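Local structure of iron-sulfur cluster assembly scaffold protein NifU (Fervidobacterium islandicum, 6A6F) at residues E30-L43 against K122-A134. The protein probably serves as a scaffold or sulfur-relay protein in iron-sulfur cluster assembly by the SUF system. Sequence-based numbering, arbitrary orientation.
Sequences EEGKNLSCGDEVTL and KCFLLPWKTLEIA. With ZN (zinc ion), chain G; NI (nickel (II) ion), chain H.
C123, on the helix, and C37 and D39, at the tip of the hairpin, converge on one zinc ion, a worked example of how a metal ties a helix to the end of a sheet. D39 OD2 lies 2.0 Å and C123 SG 2.3 Å from the zinc; C37 SG and C62 complete the four ligands. N34 is a second-shell residue: a chi1 of 168°, which swings CG away from the backbone N, carries the side chain across that of K122 at about a right angle. ND2 donates to D39 OD2 at 3.2 Å, nearly in its own amide plane but on the anti side of the carboxylate and tilted from it, while OD1 lies against K122 CB. Replacing N34 with an alanine would probably leave D39 OD2 without this donor and its carboxylate less firmly oriented on the zinc. Farther along the helix, L126 spreads its methyls, CD1 over the backbone of K33 and CD2 onto D39 CB at 3.6 Å; the V41 side chain runs past L126 in the opposite direction, its CG1 against L126 CG. T130 turns OG1 back to L126 O and sets CG2 against both E30 CG and L43 CD1. A CB on G32 would fall only 2.1 Å from T130 OG1, so glycine lets the strand lie close against the helix here. E30 bends at chi2 (78°) across I133, bringing OE2 to a nickel ion shared with K28. Helix-on-hairpin packing with a Cys3Asp zinc site at one end is characteristic of the SufU-type NifU-like fold.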
loop_
_atom_site.group_PDB
_atom_site.type_symbol
_atom_site.label_atom_id
_atom_site.label_comp_id
_atom_site.label_asym_id
_atom_site.label_seq_id
_atom_site.Cartn_x
_atom_site.Cartn_y
_atom_site.Cartn_z
ATOM N N GLU A 30 -3.031 -19.782 0.592
ATOM C CA GLU A 30 -2.681 -19.560 2.015
ATOM C C GLU A 30 -2.775 -18.090 2.408
ATOM O O GLU A 30 -2.223 -17.220 1.732
ATOM C CB GLU A 30 -1.279 -20.109 2.299
ATOM C CG GLU A 30 -0.913 -20.129 3.780
ATOM C CD GLU A 30 -1.550 -21.287 4.516
ATOM O OE1 GLU A 30 -1.935 -21.143 5.692
ATOM O OE2 GLU A 30 -1.673 -22.338 3.898
ATOM N N GLU A 31 -3.485 -17.811 3.495
ATOM C CA GLU A 31 -3.670 -16.424 3.990
ATOM C C GLU A 31 -2.791 -16.149 5.186
ATOM O O GLU A 31 -2.583 -17.027 5.989
ATOM C CB GLU A 31 -5.094 -16.207 4.423
ATOM C CG GLU A 31 -6.065 -16.546 3.330
ATOM C CD GLU A 31 -7.499 -16.448 3.790
ATOM O OE1 GLU A 31 -7.855 -15.455 4.485
ATOM O OE2 GLU A 31 -8.266 -17.376 3.432
ATOM N N GLY A 32 -2.266 -14.932 5.309
ATOM C CA GLY A 32 -1.436 -14.595 6.448
ATOM C C GLY A 32 -1.672 -13.161 6.782
ATOM O O GLY A 32 -2.052 -12.398 5.889
ATOM N N LYS A 33 -1.451 -12.791 8.051
ATOM C CA LYS A 33 -1.671 -11.401 8.532
ATOM C C LYS A 33 -0.585 -10.977 9.511
ATOM O O LYS A 33 -0.073 -11.800 10.232
ATOM C CB LYS A 33 -2.987 -11.292 9.324
ATOM C CG LYS A 33 -4.273 -11.698 8.640
ATOM C CD LYS A 33 -5.323 -12.084 9.702
ATOM C CE LYS A 33 -6.621 -12.577 9.069
ATOM N NZ LYS A 33 -7.233 -11.443 8.324
ATOM N N ASN A 34 -0.266 -9.687 9.538
ATOM C CA ASN A 34 0.683 -9.117 10.523
ATOM C C ASN A 34 -0.123 -8.020 11.180
ATOM O O ASN A 34 -0.131 -6.869 10.719
ATOM C CB ASN A 34 1.938 -8.541 9.828
ATOM C CG ASN A 34 2.817 -7.693 10.758
ATOM O OD1 ASN A 34 2.956 -7.993 11.940
ATOM N ND2 ASN A 34 3.449 -6.658 10.202
ATOM N N LEU A 35 -0.858 -8.393 12.222
ATOM C CA LEU A 35 -1.801 -7.471 12.877
ATOM C C LEU A 35 -1.147 -6.259 13.536
ATOM O O LEU A 35 -1.777 -5.181 13.590
ATOM C CB LEU A 35 -2.672 -8.225 13.891
ATOM C CG LEU A 35 -3.493 -9.347 13.268
ATOM C CD1 LEU A 35 -4.143 -10.201 14.324
ATOM C CD2 LEU A 35 -4.573 -8.779 12.352
ATOM N N SER A 36 0.108 -6.386 14.004
ATOM C CA SER A 36 0.767 -5.228 14.614
ATOM C C SER A 36 0.898 -4.065 13.652
ATOM O O SER A 36 1.028 -2.948 14.130
ATOM C CB SER A 36 2.128 -5.588 15.233
ATOM O OG SER A 36 3.087 -6.048 14.276
ATOM N N CYS A 37 0.852 -4.322 12.322
ATOM C CA CYS A 37 0.916 -3.288 11.278
ATOM C C CYS A 37 -0.391 -3.128 10.470
ATOM O O CYS A 37 -0.702 -2.020 10.024
ATOM C CB CYS A 37 2.120 -3.534 10.294
ATOM S SG CYS A 37 2.358 -2.275 8.998
ATOM N N GLY A 38 -1.134 -4.224 10.269
ATOM C CA GLY A 38 -2.335 -4.227 9.426
ATOM C C GLY A 38 -2.138 -4.850 8.030
ATOM O O GLY A 38 -2.959 -4.633 7.119
ATOM N N ASP A 39 -1.071 -5.635 7.870
ATOM C CA ASP A 39 -0.715 -6.251 6.582
ATOM C C ASP A 39 -1.470 -7.566 6.390
ATOM O O ASP A 39 -1.599 -8.351 7.333
ATOM C CB ASP A 39 0.795 -6.529 6.512
ATOM C CG ASP A 39 1.618 -5.293 6.736
ATOM O OD1 ASP A 39 1.239 -4.235 6.209
ATOM O OD2 ASP A 39 2.652 -5.395 7.405
ATOM N N GLU A 40 -1.972 -7.777 5.179
ATOM C CA GLU A 40 -2.671 -9.035 4.816
ATOM C C GLU A 40 -2.112 -9.530 3.514
ATOM O O GLU A 40 -1.880 -8.748 2.634
ATOM C CB GLU A 40 -4.150 -8.804 4.609
ATOM C CG GLU A 40 -4.867 -8.528 5.929
ATOM C CD GLU A 40 -6.360 -8.290 5.738
ATOM O OE1 GLU A 40 -7.046 -8.149 6.774
ATOM O OE2 GLU A 40 -6.840 -8.269 4.561
ATOM N N VAL A 41 -1.897 -10.821 3.406
ATOM C CA VAL A 41 -1.547 -11.393 2.122
ATOM C C VAL A 41 -2.219 -12.763 1.930
ATOM O O VAL A 41 -2.253 -13.569 2.865
ATOM C CB VAL A 41 -0.031 -11.493 1.983
ATOM C CG1 VAL A 41 0.562 -12.538 2.926
ATOM C CG2 VAL A 41 0.352 -11.792 0.543
ATOM N N THR A 42 -2.767 -12.995 0.742
ATOM C CA THR A 42 -3.232 -14.330 0.356
ATOM C C THR A 42 -2.391 -14.792 -0.812
ATOM O O THR A 42 -2.338 -14.123 -1.831
ATOM C CB THR A 42 -4.697 -14.300 -0.072
ATOM O OG1 THR A 42 -5.450 -13.905 1.058
ATOM C CG2 THR A 42 -5.201 -15.681 -0.534
ATOM N N LEU A 43 -1.664 -15.888 -0.636
ATOM C CA LEU A 43 -0.855 -16.414 -1.694
ATOM C C LEU A 43 -1.595 -17.519 -2.466
ATOM O O LEU A 43 -2.158 -18.427 -1.871
ATOM C CB LEU A 43 0.433 -16.960 -1.119
ATOM C CG LEU A 43 1.330 -16.025 -0.348
ATOM C CD1 LEU A 43 2.510 -16.821 0.209
ATOM C CD2 LEU A 43 1.810 -14.959 -1.304
ATOM N N LYS A 122 8.550 -8.016 10.909
ATOM C CA LYS A 122 7.342 -8.787 10.689
ATOM C C LYS A 122 6.676 -8.544 9.343
ATOM O O LYS A 122 6.046 -9.446 8.832
ATOM C CB LYS A 122 6.318 -8.484 11.781
ATOM C CG LYS A 122 6.600 -9.262 13.056
ATOM C CD LYS A 122 7.237 -8.413 14.139
ATOM C CE LYS A 122 6.558 -8.688 15.477
ATOM N NZ LYS A 122 5.128 -8.383 15.257
ATOM N N CYS A 123 6.782 -7.316 8.833
ATOM C CA CYS A 123 6.313 -6.927 7.522
ATOM C C CYS A 123 7.111 -7.648 6.427
ATOM O O CYS A 123 6.534 -8.244 5.550
ATOM C CB CYS A 123 6.386 -5.397 7.344
ATOM S SG CYS A 123 5.630 -4.461 8.724
ATOM N N PHE A 124 8.439 -7.585 6.502
ATOM C CA PHE A 124 9.282 -8.346 5.632
ATOM C C PHE A 124 8.992 -9.850 5.633
ATOM O O PHE A 124 8.948 -10.494 4.562
ATOM C CB PHE A 124 10.741 -8.189 6.020
ATOM C CG PHE A 124 11.640 -9.061 5.233
ATOM C CD1 PHE A 124 11.829 -8.838 3.883
ATOM C CD2 PHE A 124 12.267 -10.133 5.815
ATOM C CE1 PHE A 124 12.680 -9.657 3.130
ATOM C CE2 PHE A 124 13.092 -10.972 5.073
ATOM C CZ PHE A 124 13.300 -10.733 3.724
ATOM N N LEU A 125 8.830 -10.415 6.822
ATOM C CA LEU A 125 8.659 -11.840 6.966
ATOM C C LEU A 125 7.278 -12.374 6.664
ATOM O O LEU A 125 7.153 -13.578 6.483
ATOM C CB LEU A 125 9.081 -12.325 8.353
ATOM C CG LEU A 125 10.591 -12.381 8.579
ATOM C CD1 LEU A 125 10.841 -12.800 10.015
ATOM C CD2 LEU A 125 11.286 -13.329 7.609
ATOM N N LEU A 126 6.255 -11.515 6.622
ATOM C CA LEU A 126 4.900 -11.973 6.428
ATOM C C LEU A 126 4.736 -12.913 5.193
ATOM O O LEU A 126 4.263 -14.035 5.340
ATOM C CB LEU A 126 3.924 -10.787 6.334
ATOM C CG LEU A 126 2.476 -11.185 5.999
ATOM C CD1 LEU A 126 1.947 -12.098 7.086
ATOM C CD2 LEU A 126 1.594 -9.977 5.832
ATOM N N PRO A 127 5.135 -12.460 3.973
ATOM C CA PRO A 127 5.007 -13.401 2.841
ATOM C C PRO A 127 5.796 -14.668 3.020
ATOM O O PRO A 127 5.344 -15.702 2.560
ATOM C CB PRO A 127 5.551 -12.629 1.651
ATOM C CG PRO A 127 6.321 -11.513 2.283
ATOM C CD PRO A 127 5.631 -11.166 3.535
ATOM N N TRP A 128 6.983 -14.589 3.606
ATOM C CA TRP A 128 7.864 -15.769 3.735
ATOM C C TRP A 128 7.306 -16.811 4.734
ATOM O O TRP A 128 7.342 -18.014 4.474
ATOM C CB TRP A 128 9.278 -15.337 4.161
ATOM C CG TRP A 128 10.041 -14.665 3.085
ATOM C CD1 TRP A 128 10.284 -13.342 2.974
ATOM C CD2 TRP A 128 10.610 -15.283 1.938
ATOM N NE1 TRP A 128 10.971 -13.090 1.834
ATOM C CE2 TRP A 128 11.200 -14.276 1.181
ATOM C CE3 TRP A 128 10.648 -16.592 1.463
ATOM C CZ2 TRP A 128 11.846 -14.531 -0.025
ATOM C CZ3 TRP A 128 11.319 -16.845 0.271
ATOM C CH2 TRP A 128 11.911 -15.824 -0.445
ATOM N N LYS A 129 6.790 -16.321 5.862
ATOM C CA LYS A 129 6.154 -17.160 6.864
ATOM C C LYS A 129 4.883 -17.789 6.300
ATOM O O LYS A 129 4.614 -18.946 6.559
ATOM C CB LYS A 129 5.805 -16.346 8.122
ATOM C CG LYS A 129 6.988 -15.736 8.893
ATOM C CD LYS A 129 8.143 -16.697 9.149
ATOM C CE LYS A 129 7.780 -17.739 10.205
ATOM N NZ LYS A 129 8.834 -18.806 10.386
ATOM N N THR A 130 4.138 -17.025 5.502
ATOM C CA THR A 130 2.965 -17.545 4.827
ATOM C C THR A 130 3.324 -18.593 3.809
ATOM O O THR A 130 2.680 -19.636 3.747
ATOM C CB THR A 130 2.130 -16.427 4.178
ATOM O OG1 THR A 130 1.790 -15.494 5.198
ATOM C CG2 THR A 130 0.856 -16.995 3.572
ATOM N N LEU A 131 4.398 -18.368 3.065
ATOM C CA LEU A 131 4.917 -19.376 2.168
ATOM C C LEU A 131 5.336 -20.687 2.866
ATOM O O LEU A 131 5.001 -21.789 2.408
ATOM C CB LEU A 131 6.114 -18.823 1.457
ATOM C CG LEU A 131 6.878 -19.765 0.527
ATOM C CD1 LEU A 131 6.109 -20.078 -0.718
ATOM C CD2 LEU A 131 8.183 -19.136 0.113
ATOM N N GLU A 132 6.105 -20.573 3.948
ATOM C CA GLU A 132 6.474 -21.753 4.783
ATOM C C GLU A 132 5.272 -22.621 5.166
ATOM O O GLU A 132 5.246 -23.844 4.951
ATOM C CB GLU A 132 7.217 -21.274 6.037
ATOM C CG GLU A 132 7.819 -22.408 6.880
ATOM C CD GLU A 132 8.604 -21.885 8.092
ATOM O OE1 GLU A 132 8.291 -20.788 8.593
ATOM O OE2 GLU A 132 9.548 -22.563 8.528
ATOM N N ILE A 133 4.249 -21.992 5.702
ATOM C CA ILE A 133 3.036 -22.719 6.059
ATOM C C ILE A 133 2.417 -23.344 4.828
ATOM O O ILE A 133 2.097 -24.532 4.854
ATOM C CB ILE A 133 2.031 -21.851 6.807
ATOM C CG1 ILE A 133 2.621 -21.421 8.157
ATOM C CG2 ILE A 133 0.736 -22.613 7.087
ATOM C CD1 ILE A 133 1.997 -20.153 8.723
ATOM N N ALA A 134 2.324 -22.584 3.722
ATOM C CA ALA A 134 1.718 -23.098 2.511
ATOM C C ALA A 134 2.445 -24.327 1.989
ATOM O O ALA A 134 1.831 -25.289 1.595
ATOM C CB ALA A 134 1.682 -22.014 1.418
HETATM ZN ZN ZN G . 3.751 -3.675 7.579
HETATM NI NI NI H . -2.733 -24.110 4.527
HETATM O O HOH W 1 -3.307 -23.379 6.916
HETATM O O HOH W 2 -0.626 -25.293 4.632
#